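PDB 5A9A: polyhedrin from Simulium ubiquitum cypovirus, which packs into the microcrystals called polyhedra, the occlusion bodies of this insect virus, which as in other cypoviruses probably embed and protect the virus particles. Local coordinates for residues Gln149-Tyr161 / Cys224-Leu237. Sequence-based numbering, arbitrary orientation.
Sequences QMMKCSALGRFLY and CYIDSAAVVDCNGL
The F159 ring lies beneath the backbone of strand 225-226, with I226 N 3.7 Å above its plane over the centre and Y225 C on the same face. Its CE1 meets CD1 of the Y225 ring at 3.6 Å, the two planes turned 79° apart. F159 keeps CG anti to the backbone N (chi1 -169°), which carries its ring under strand 225-226, antiparallel to the I226 side chain; CD2 meets I226 CG1 at 3.6 Å. I226 CD1 reaches on to M151 CB, and C153 SG packs on I226 CG1 at 3.7 Å. Beside them C224 SG lies against the backbone, 3.3 Å from R158 O. At the hairpin end S154 OG gives a short, nearly axial hydrogen bond to N235 O (2.5 Å, C=O...O angle 167°) and accepts from L156 N (3.0 Å), an ST turn. L237 CD2 closes on S154 CB at 3.5 Å, and G236 O binds R135 of a second subunit. Y225 OH bonds E211 of helix 211-221. Thus a two-stranded hairpin with a classic bulge at D233 and C234 packs C224 and I226 against the edge hairpin 151-152/157-163 of the six-stranded antiparallel polyhedrin sheet.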
ATOM      1  N   GLN A 149       4.405  17.144 -21.040  1.00 21.29           N
ATOM      2  CA  GLN A 149       4.195  18.410 -20.355  1.00 20.50           C
ATOM      3  C   GLN A 149       5.256  18.614 -19.281  1.00 19.18           C
ATOM      4  O   GLN A 149       5.376  19.696 -18.708  1.00 21.79           O
ATOM      5  CB  GLN A 149       2.803  18.443 -19.731  1.00 20.70           C
ATOM      6  CG  GLN A 149       2.126  19.795 -19.820  1.00 25.78           C
ATOM      7  CD  GLN A 149       0.715  19.775 -19.282  1.00 21.61           C
ATOM      8  OE1 GLN A 149      -0.022  18.811 -19.480  1.00 23.12           O
ATOM      9  NE2 GLN A 149       0.329  20.841 -18.594  1.00 23.72           N
ATOM     10  N   MET A 150       6.021  17.562 -19.009  1.00 18.23           N
ATOM     11  CA  MET A 150       7.136  17.649 -18.082  1.00 20.22           C
ATOM     12  C   MET A 150       8.354  18.157 -18.838  1.00 25.01           C
ATOM     13  O   MET A 150       8.669  17.671 -19.923  1.00 23.93           O
ATOM     14  CB  MET A 150       7.429  16.284 -17.465  1.00 18.76           C
ATOM     15  CG  MET A 150       6.207  15.613 -16.854  1.00 17.64           C
ATOM     16  SD  MET A 150       6.614  14.134 -15.905  1.00 19.08           S
ATOM     17  CE  MET A 150       7.658  14.826 -14.620  1.00 22.71           C
ATOM     18  N   MET A 151       9.031  19.144 -18.262  1.00 21.12           N
ATOM     19  CA  MET A 151      10.171  19.767 -18.922  1.00 20.56           C
ATOM     20  C   MET A 151      11.336  18.788 -19.022  1.00 22.03           C
ATOM     21  O   MET A 151      11.791  18.232 -18.022  1.00 19.32           O
ATOM     22  CB  MET A 151      10.578  21.034 -18.170  1.00 20.08           C
ATOM     23  CG  MET A 151       9.450  22.057 -18.078  1.00 26.46           C
ATOM     24  SD  MET A 151       9.829  23.481 -17.046  1.00 27.20           S
ATOM     25  CE  MET A 151       9.576  22.792 -15.411  1.00 23.13           C
ATOM     26  N   LYS A 152      11.810  18.580 -20.245  1.00 20.30           N
ATOM     27  CA  LYS A 152      12.838  17.585 -20.517  1.00 22.59           C
ATOM     28  C   LYS A 152      14.216  18.092 -20.105  1.00 25.40           C
ATOM     29  O   LYS A 152      14.665  19.137 -20.567  1.00 23.87           O
ATOM     30  CB  LYS A 152      12.830  17.225 -22.006  1.00 29.62           C
ATOM     31  CG  LYS A 152      13.686  16.020 -22.372  1.00 33.96           C
ATOM     32  CD  LYS A 152      13.439  15.574 -23.809  1.00 31.21           C
ATOM     33  CE  LYS A 152      14.418  14.481 -24.223  1.00 35.66           C
ATOM     34  NZ  LYS A 152      14.095  13.893 -25.553  1.00 49.18           N
ATOM     35  N   CYS A 153      14.878  17.340 -19.231  1.00 20.79           N
ATOM     36  CA  CYS A 153      16.220  17.684 -18.779  1.00 21.35           C
ATOM     37  C   CYS A 153      17.246  16.849 -19.526  1.00 22.06           C
ATOM     38  O   CYS A 153      18.369  17.294 -19.755  1.00 22.93           O
ATOM     39  CB  CYS A 153      16.359  17.447 -17.274  1.00 20.57           C
ATOM     40  SG  CYS A 153      15.367  18.560 -16.256  1.00 19.85           S
ATOM     41  N   SER A 154      16.849  15.637 -19.900  1.00 19.45           N
ATOM     42  CA  SER A 154      17.712  14.736 -20.648  1.00 20.62           C
ATOM     43  C   SER A 154      16.897  13.541 -21.114  1.00 22.96           C
ATOM     44  O   SER A 154      15.679  13.504 -20.949  1.00 21.13           O
ATOM     45  CB  SER A 154      18.866  14.245 -19.775  1.00 21.46           C
ATOM     46  OG  SER A 154      18.405  13.326 -18.798  1.00 21.34           O
ATOM     47  N   ALA A 155      17.580  12.561 -21.689  1.00 20.92           N
ATOM     48  CA  ALA A 155      16.938  11.320 -22.093  1.00 24.15           C
ATOM     49  C   ALA A 155      16.511  10.504 -20.874  1.00 23.45           C
ATOM     50  O   ALA A 155      15.688   9.594 -20.987  1.00 23.43           O
ATOM     51  CB  ALA A 155      17.883  10.511 -22.967  1.00 21.59           C
ATOM     52  N   LEU A 156      17.067  10.831 -19.709  1.00 22.46           N
ATOM     53  CA  LEU A 156      16.793  10.071 -18.489  1.00 21.78           C
ATOM     54  C   LEU A 156      15.762  10.718 -17.564  1.00 21.54           C
ATOM     55  O   LEU A 156      15.141  10.028 -16.752  1.00 20.83           O
ATOM     56  CB  LEU A 156      18.081   9.860 -17.689  1.00 23.77           C
ATOM     57  CG  LEU A 156      18.836   8.543 -17.857  1.00 31.58           C
ATOM     58  CD1 LEU A 156      19.871   8.423 -16.750  1.00 26.53           C
ATOM     59  CD2 LEU A 156      17.890   7.352 -17.824  1.00 27.37           C
ATOM     60  N   GLY A 157      15.583  12.030 -17.664  1.00 18.55           N
ATOM     61  CA  GLY A 157      14.789  12.732 -16.673  1.00 18.09           C
ATOM     62  C   GLY A 157      13.982  13.908 -17.179  1.00 20.76           C
ATOM     63  O   GLY A 157      14.427  14.659 -18.050  1.00 18.66           O
ATOM     64  N   ARG A 158      12.789  14.066 -16.612  1.00 17.46           N
ATOM     65  CA  ARG A 158      11.940  15.218 -16.892  1.00 19.29           C
ATOM     66  C   ARG A 158      11.420  15.792 -15.580  1.00 18.17           C
ATOM     67  O   ARG A 158      11.372  15.090 -14.571  1.00 16.59           O
ATOM     68  CB  ARG A 158      10.782  14.824 -17.812  1.00 19.59           C
ATOM     69  CG  ARG A 158      11.241  14.152 -19.096  1.00 20.58           C
ATOM     70  CD  ARG A 158      10.146  14.116 -20.148  1.00 22.63           C
ATOM     71  NE  ARG A 158      10.606  13.469 -21.375  1.00 22.08           N
ATOM     72  CZ  ARG A 158       9.838  13.224 -22.433  1.00 23.36           C
ATOM     73  NH1 ARG A 158       8.556  13.569 -22.428  1.00 22.46           N
ATOM     74  NH2 ARG A 158      10.357  12.630 -23.499  1.00 22.92           N
ATOM     75  N   PHE A 159      11.023  17.062 -15.609  1.00 17.93           N
ATOM     76  CA  PHE A 159      10.744  17.819 -14.394  1.00 18.47           C
ATOM     77  C   PHE A 159       9.460  18.629 -14.574  1.00 20.14           C
ATOM     78  O   PHE A 159       9.293  19.321 -15.581  1.00 18.95           O
ATOM     79  CB  PHE A 159      11.932  18.743 -14.111  1.00 19.77           C
ATOM     80  CG  PHE A 159      11.911  19.384 -12.754  1.00 17.78           C
ATOM     81  CD1 PHE A 159      12.329  18.687 -11.633  1.00 17.10           C
ATOM     82  CD2 PHE A 159      11.500  20.695 -12.603  1.00 18.62           C
ATOM     83  CE1 PHE A 159      12.324  19.285 -10.383  1.00 18.31           C
ATOM     84  CE2 PHE A 159      11.494  21.298 -11.360  1.00 18.20           C
ATOM     85  CZ  PHE A 159      11.905  20.592 -10.248  1.00 18.15           C
ATOM     86  N   LEU A 160       8.552  18.535 -13.606  1.00 17.34           N
ATOM     87  CA  LEU A 160       7.257  19.208 -13.707  1.00 18.68           C
ATOM     88  C   LEU A 160       7.003  20.131 -12.518  1.00 18.36           C
ATOM     89  O   LEU A 160       7.225  19.752 -11.368  1.00 17.42           O
ATOM     90  CB  LEU A 160       6.129  18.177 -13.799  1.00 16.65           C
ATOM     91  CG  LEU A 160       4.710  18.729 -13.938  1.00 18.43           C
ATOM     92  CD1 LEU A 160       4.501  19.352 -15.311  1.00 17.67           C
ATOM     93  CD2 LEU A 160       3.690  17.630 -13.696  1.00 21.43           C
ATOM     94  N   TYR A 161       6.530  21.341 -12.806  1.00 16.54           N
ATOM     95  CA  TYR A 161       6.131  22.283 -11.765  1.00 17.50           C
ATOM     96  C   TYR A 161       4.613  22.425 -11.733  1.00 19.26           C
ATOM     97  O   TYR A 161       3.974  22.616 -12.769  1.00 17.25           O
ATOM     98  CB  TYR A 161       6.774  23.653 -11.999  1.00 18.98           C
ATOM     99  CG  TYR A 161       6.379  24.694 -10.973  1.00 18.89           C
ATOM    100  CD1 TYR A 161       5.256  25.489 -11.159  1.00 20.35           C
ATOM    101  CD2 TYR A 161       7.122  24.872  -9.813  1.00 20.22           C
ATOM    102  CE1 TYR A 161       4.891  26.441 -10.226  1.00 22.09           C
ATOM    103  CE2 TYR A 161       6.762  25.818  -8.873  1.00 19.12           C
ATOM    104  CZ  TYR A 161       5.647  26.597  -9.083  1.00 23.33           C
ATOM    105  OH  TYR A 161       5.284  27.539  -8.147  1.00 26.58           O
ATOM    106  N   CYS A 224      16.926  14.703 -11.798  1.00 18.81           N
ATOM    107  CA  CYS A 224      16.934  15.959 -12.537  1.00 18.17           C
ATOM    108  C   CYS A 224      16.226  17.051 -11.745  1.00 17.97           C
ATOM    109  O   CYS A 224      15.266  16.792 -11.019  1.00 15.72           O
ATOM    110  CB  CYS A 224      16.319  15.806 -13.933  1.00 20.43           C
ATOM    111  SG  CYS A 224      14.529  15.602 -13.984  1.00 19.56           S
ATOM    112  N   TYR A 225      16.724  18.273 -11.876  1.00 15.64           N
ATOM    113  CA  TYR A 225      16.163  19.398 -11.149  1.00 16.47           C
ATOM    114  C   TYR A 225      16.335  20.689 -11.927  1.00 16.40           C
ATOM    115  O   TYR A 225      17.404  20.960 -12.464  1.00 17.19           O
ATOM    116  CB  TYR A 225      16.829  19.543  -9.781  1.00 15.77           C
ATOM    117  CG  TYR A 225      16.233  20.662  -8.958  1.00 19.17           C
ATOM    118  CD1 TYR A 225      15.002  20.506  -8.333  1.00 18.19           C
ATOM    119  CD2 TYR A 225      16.896  21.873  -8.811  1.00 19.71           C
ATOM    120  CE1 TYR A 225      14.445  21.527  -7.588  1.00 19.61           C
ATOM    121  CE2 TYR A 225      16.348  22.900  -8.063  1.00 19.45           C
ATOM    122  CZ  TYR A 225      15.124  22.721  -7.454  1.00 19.64           C
ATOM    123  OH  TYR A 225      14.575  23.738  -6.708  1.00 17.43           O
ATOM    124  N   ILE A 226      15.268  21.477 -11.979  1.00 16.63           N
ATOM    125  CA  ILE A 226      15.308  22.809 -12.557  1.00 18.29           C
ATOM    126  C   ILE A 226      15.000  23.787 -11.434  1.00 18.29           C
ATOM    127  O   ILE A 226      13.958  23.683 -10.788  1.00 17.19           O
ATOM    128  CB  ILE A 226      14.271  22.955 -13.686  1.00 18.24           C
ATOM    129  CG1 ILE A 226      14.339  21.744 -14.622  1.00 19.12           C
ATOM    130  CG2 ILE A 226      14.497  24.252 -14.449  1.00 18.70           C
ATOM    131  CD1 ILE A 226      13.471  21.867 -15.856  1.00 20.81           C
ATOM    132  N   ASP A 227      15.907  24.725 -11.181  1.00 19.21           N
ATOM    133  CA  ASP A 227      15.769  25.592 -10.018  1.00 18.36           C
ATOM    134  C   ASP A 227      14.771  26.715 -10.258  1.00 18.75           C
ATOM    135  O   ASP A 227      14.197  26.831 -11.340  1.00 20.03           O
ATOM    136  CB  ASP A 227      17.130  26.153  -9.584  1.00 19.86           C
ATOM    137  CG  ASP A 227      17.777  27.028 -10.644  1.00 19.17           C
ATOM    138  OD1 ASP A 227      17.059  27.794 -11.323  1.00 19.26           O
ATOM    139  OD2 ASP A 227      19.017  26.961 -10.778  1.00 18.16           O
ATOM    140  N   SER A 228      14.569  27.539  -9.236  1.00 17.81           N
ATOM    141  CA  SER A 228      13.549  28.583  -9.269  1.00 20.07           C
ATOM    142  C   SER A 228      13.800  29.626 -10.357  1.00 19.28           C
ATOM    143  O   SER A 228      12.903  30.396 -10.702  1.00 17.86           O
ATOM    144  CB  SER A 228      13.458  29.269  -7.904  1.00 18.29           C
ATOM    145  OG  SER A 228      14.726  29.756  -7.491  1.00 19.97           O
ATOM    146  N   ALA A 229      15.018  29.654 -10.887  1.00 18.91           N
ATOM    147  CA  ALA A 229      15.359  30.577 -11.966  1.00 20.74           C
ATOM    148  C   ALA A 229      15.263  29.878 -13.321  1.00 21.29           C
ATOM    149  O   ALA A 229      15.712  30.408 -14.339  1.00 20.32           O
ATOM    150  CB  ALA A 229      16.752  31.140 -11.756  1.00 19.07           C
ATOM    151  N   ALA A 230      14.672  28.687 -13.318  1.00 18.89           N
ATOM    152  CA  ALA A 230      14.463  27.910 -14.537  1.00 22.50           C
ATOM    153  C   ALA A 230      15.766  27.393 -15.146  1.00 23.91           C
ATOM    154  O   ALA A 230      15.825  27.120 -16.343  1.00 19.91           O
ATOM    155  CB  ALA A 230      13.692  28.731 -15.566  1.00 21.81           C
ATOM    156  N   VAL A 231      16.806  27.256 -14.326  1.00 20.26           N
ATOM    157  CA  VAL A 231      18.064  26.688 -14.798  1.00 19.42           C
ATOM    158  C   VAL A 231      18.147  25.208 -14.449  1.00 19.47           C
ATOM    159  O   VAL A 231      17.886  24.812 -13.314  1.00 18.39           O
ATOM    160  CB  VAL A 231      19.286  27.400 -14.188  1.00 21.81           C
ATOM    161  CG1 VAL A 231      20.573  26.789 -14.732  1.00 20.29           C
ATOM    162  CG2 VAL A 231      19.241  28.890 -14.480  1.00 20.04           C
ATOM    163  N   VAL A 232      18.512  24.393 -15.431  1.00 19.63           N
ATOM    164  CA  VAL A 232      18.712  22.968 -15.203  1.00 18.99           C
ATOM    165  C   VAL A 232      20.028  22.753 -14.464  1.00 20.07           C
ATOM    166  O   VAL A 232      21.104  22.954 -15.028  1.00 22.03           O
ATOM    167  CB  VAL A 232      18.751  22.185 -16.528  1.00 20.80           C
ATOM    168  CG1 VAL A 232      18.925  20.697 -16.260  1.00 20.52           C
ATOM    169  CG2 VAL A 232      17.483  22.438 -17.336  1.00 19.37           C
ATOM    170  N   ASP A 233      19.939  22.344 -13.202  1.00 17.93           N
ATOM    171  CA  ASP A 233      21.124  22.154 -12.372  1.00 19.79           C
ATOM    172  C   ASP A 233      21.554  20.692 -12.341  1.00 17.87           C
ATOM    173  O   ASP A 233      22.718  20.383 -12.094  1.00 17.39           O
ATOM    174  CB  ASP A 233      20.855  22.649 -10.949  1.00 16.81           C
ATOM    175  CG  ASP A 233      20.643  24.150 -10.887  1.00 18.60           C
ATOM    176  OD1 ASP A 233      21.382  24.882 -11.577  1.00 18.80           O
ATOM    177  OD2 ASP A 233      19.733  24.593 -10.158  1.00 17.16           O
ATOM    178  N   CYS A 234      20.606  19.796 -12.589  1.00 16.54           N
ATOM    179  CA  CYS A 234      20.890  18.370 -12.655  1.00 17.73           C
ATOM    180  C   CYS A 234      19.984  17.740 -13.701  1.00 18.33           C
ATOM    181  O   CYS A 234      18.803  18.069 -13.773  1.00 16.27           O
ATOM    182  CB  CYS A 234      20.662  17.715 -11.291  1.00 17.03           C
ATOM    183  SG  CYS A 234      21.146  15.980 -11.207  1.00 17.49           S
ATOM    184  N   ASN A 235      20.533  16.842 -14.515  1.00 18.60           N
ATOM    185  CA  ASN A 235      19.768  16.241 -15.602  1.00 19.83           C
ATOM    186  C   ASN A 235      19.826  14.713 -15.626  1.00 20.50           C
ATOM    187  O   ASN A 235      19.371  14.089 -16.582  1.00 21.27           O
ATOM    188  CB  ASN A 235      20.228  16.807 -16.951  1.00 19.23           C
ATOM    189  CG  ASN A 235      21.694  16.528 -17.237  1.00 21.72           C
ATOM    190  OD1 ASN A 235      22.318  15.679 -16.601  1.00 19.39           O
ATOM    191  ND2 ASN A 235      22.252  17.247 -18.206  1.00 22.75           N
ATOM    192  N   GLY A 236      20.380  14.116 -14.575  1.00 18.51           N
ATOM    193  CA  GLY A 236      20.403  12.670 -14.442  1.00 19.71           C
ATOM    194  C   GLY A 236      21.528  11.995 -15.205  1.00 22.11           C
ATOM    195  O   GLY A 236      21.769  10.798 -15.038  1.00 21.45           O
ATOM    196  N   LEU A 237      22.223  12.762 -16.039  1.00 19.16           N
ATOM    197  CA  LEU A 237      23.260  12.214 -16.907  1.00 23.21           C
ATOM    198  C   LEU A 237      24.613  12.146 -16.202  1.00 21.61           C
ATOM    199  O   LEU A 237      24.772  12.631 -15.084  1.00 20.50           O
ATOM    200  CB  LEU A 237      23.376  13.059 -18.178  1.00 22.13           C
ATOM    201  CG  LEU A 237      22.735  12.534 -19.469  1.00 30.44           C
ATOM    202  CD1 LEU A 237      21.550  11.610 -19.210  1.00 24.70           C
ATOM    203  CD2 LEU A 237      22.317  13.705 -20.345  1.00 28.04           C
TER
HETATM  204  O   HOH W   1      20.326  19.370 -19.888  1.00 42.33           O